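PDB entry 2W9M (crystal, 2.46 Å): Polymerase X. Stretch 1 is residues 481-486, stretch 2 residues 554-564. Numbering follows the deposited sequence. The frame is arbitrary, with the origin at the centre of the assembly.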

# COMPACT_ATOMS: atom_id res chain seq x y z
N ALA A 481 0.97 -22.01 -13.82
CA ALA A 481 1.30 -22.76 -15.03
C ALA A 481 2.46 -22.14 -15.80
O ALA A 481 3.16 -22.83 -16.54
CB ALA A 481 0.07 -22.86 -15.94
N ASN A 482 2.67 -20.84 -15.62
CA ASN A 482 3.76 -20.16 -16.31
C ASN A 482 4.91 -19.82 -15.37
O ASN A 482 5.90 -19.22 -15.78
CB ASN A 482 3.26 -18.90 -17.01
CG ASN A 482 4.15 -18.49 -18.16
OD1 ASN A 482 4.63 -19.33 -18.92
ND2 ASN A 482 4.38 -17.18 -18.31
N GLY A 483 4.78 -20.21 -14.11
CA GLY A 483 5.81 -19.94 -13.13
C GLY A 483 6.03 -18.45 -12.90
O GLY A 483 7.09 -18.04 -12.42
N THR A 484 5.04 -17.63 -13.25
CA THR A 484 5.15 -16.21 -12.98
C THR A 484 4.81 -15.89 -11.52
O THR A 484 3.79 -16.36 -10.99
CB THR A 484 4.30 -15.37 -13.96
OG1 THR A 484 3.66 -14.30 -13.25
CG2 THR A 484 3.26 -16.23 -14.62
N VAL A 485 5.68 -15.12 -10.86
CA VAL A 485 5.49 -14.80 -9.45
C VAL A 485 4.46 -13.70 -9.26
O VAL A 485 4.40 -12.76 -10.04
CB VAL A 485 6.83 -14.47 -8.74
CG1 VAL A 485 7.97 -14.44 -9.73
CG2 VAL A 485 6.73 -13.17 -7.96
N VAL A 486 3.63 -13.84 -8.22
CA VAL A 486 2.55 -12.89 -7.98
C VAL A 486 2.93 -11.93 -6.86
O VAL A 486 3.51 -12.33 -5.85
CB VAL A 486 1.22 -13.62 -7.68
CG1 VAL A 486 1.45 -14.83 -6.82
CG2 VAL A 486 0.22 -12.67 -7.03
N ASP A 554 19.39 -15.07 -12.09
CA ASP A 554 19.29 -16.39 -12.70
C ASP A 554 18.03 -17.14 -12.29
O ASP A 554 17.70 -18.17 -12.88
CB ASP A 554 20.56 -17.22 -12.48
CG ASP A 554 20.62 -17.85 -11.11
OD1 ASP A 554 20.90 -17.12 -10.14
OD2 ASP A 554 20.40 -19.08 -11.02
N PHE A 555 17.31 -16.63 -11.29
CA PHE A 555 15.98 -17.13 -11.01
C PHE A 555 15.08 -16.85 -12.21
O PHE A 555 14.33 -17.72 -12.64
CB PHE A 555 15.36 -16.48 -9.78
CG PHE A 555 13.87 -16.68 -9.69
CD1 PHE A 555 13.34 -17.76 -8.99
CD2 PHE A 555 13.00 -15.81 -10.33
CE1 PHE A 555 11.97 -17.96 -8.92
CE2 PHE A 555 11.62 -16.01 -10.26
CZ PHE A 555 11.11 -17.08 -9.55
N VAL A 556 15.16 -15.62 -12.72
CA VAL A 556 14.35 -15.24 -13.88
C VAL A 556 14.89 -15.84 -15.17
O VAL A 556 14.16 -15.96 -16.16
CB VAL A 556 14.15 -13.69 -14.00
CG1 VAL A 556 14.90 -12.95 -12.90
CG2 VAL A 556 14.55 -13.19 -15.37
N ALA A 557 16.15 -16.24 -15.17
CA ALA A 557 16.72 -16.93 -16.32
C ALA A 557 16.21 -18.36 -16.35
O ALA A 557 15.92 -18.91 -17.41
CB ALA A 557 18.24 -16.90 -16.26
N ARG A 558 16.10 -18.95 -15.16
CA ARG A 558 15.58 -20.30 -15.01
C ARG A 558 14.07 -20.28 -15.27
O ARG A 558 13.54 -21.15 -15.96
CB ARG A 558 15.87 -20.81 -13.59
CG ARG A 558 16.17 -22.30 -13.50
CD ARG A 558 15.10 -23.12 -14.21
NE ARG A 558 15.06 -24.51 -13.75
CZ ARG A 558 14.17 -25.41 -14.16
NH1 ARG A 558 13.24 -25.07 -15.04
NH2 ARG A 558 14.21 -26.65 -13.69
N GLN A 559 13.40 -19.26 -14.73
CA GLN A 559 11.97 -19.07 -14.94
C GLN A 559 11.62 -18.99 -16.42
O GLN A 559 10.63 -19.57 -16.87
CB GLN A 559 11.51 -17.79 -14.23
CG GLN A 559 10.05 -17.43 -14.44
CD GLN A 559 9.73 -16.03 -13.96
OE1 GLN A 559 10.34 -15.05 -14.39
NE2 GLN A 559 8.76 -15.92 -13.05
N ARG A 560 12.44 -18.28 -17.19
CA ARG A 560 12.18 -18.11 -18.62
C ARG A 560 12.59 -19.35 -19.41
O ARG A 560 12.02 -19.63 -20.47
CB ARG A 560 12.90 -16.87 -19.16
CG ARG A 560 12.36 -15.57 -18.60
CD ARG A 560 13.12 -14.36 -19.12
NE ARG A 560 12.55 -13.11 -18.62
CZ ARG A 560 12.84 -11.90 -19.10
NH1 ARG A 560 13.72 -11.77 -20.08
NH2 ARG A 560 12.26 -10.83 -18.58
N ALA A 561 13.57 -20.08 -18.89
CA ALA A 561 14.04 -21.31 -19.53
C ALA A 561 13.02 -22.43 -19.36
O ALA A 561 12.92 -23.33 -20.20
CB ALA A 561 15.38 -21.73 -18.94
N ALA A 562 12.25 -22.37 -18.28
CA ALA A 562 11.28 -23.42 -17.97
C ALA A 562 10.05 -23.40 -18.88
O ALA A 562 9.22 -24.30 -18.81
CB ALA A 562 10.87 -23.34 -16.51
N ARG A 563 9.93 -22.38 -19.72
CA ARG A 563 8.79 -22.30 -20.62
C ARG A 563 9.17 -22.34 -22.10
O ARG A 563 10.34 -22.42 -22.46
CB ARG A 563 7.89 -21.09 -20.29
CG ARG A 563 8.61 -19.85 -19.78
CD ARG A 563 7.73 -19.06 -18.79
NE ARG A 563 8.11 -17.65 -18.72
CZ ARG A 563 7.72 -16.79 -17.78
NH1 ARG A 563 6.94 -17.17 -16.78
NH2 ARG A 563 8.13 -15.54 -17.84
N GLY A 564 8.16 -22.29 -22.97
CA GLY A 564 8.37 -22.39 -24.40
C GLY A 564 8.72 -23.81 -24.83
O GLY A 564 7.85 -24.60 -25.19

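Where a chain leaves a helix, backbone carbonyls near the turn can be left without helical partners, and side chains from a neighbouring segment can supply donors. This contact in Polymerase X is a compact example, with N482 O and G483 O as the carbonyls at the turn. R563 NH1 donates to N482 O at 2.5 Å, a short bond bent to 144°, and Q559 NE2 donates to G483 O at 2.8 Å with a straighter 165°. Both acceptors are backbone carbonyls, so these two bonds depend directly on the path of the chain. That path turns at G483, whose positive phi, favourable to glycine, belongs to a Schellman motif closing the helix.

Q559 and R563 lie four residues apart, and both direct their CA-to-CB bonds toward the turn; the nearest CA pairs are G483 with Q559 and N482 with R563. Proximity alone does not make a bond, however: N482 ND2 sits over one face of the R563 guanidinium, 3.0 Å from NH1, but both atoms are donors, and ND2 finds its hydrogen bond elsewhere in the structure.

Farther along, V485 CG1 packs 4.0 Å from F555 CE2, an apolar contact one helical turn before Q559; the same methyl also lies 3.7 Å from Q559 NE2, against the amide that bonds G483 O. The whole contact buries a modest 255 Å², counting both sides.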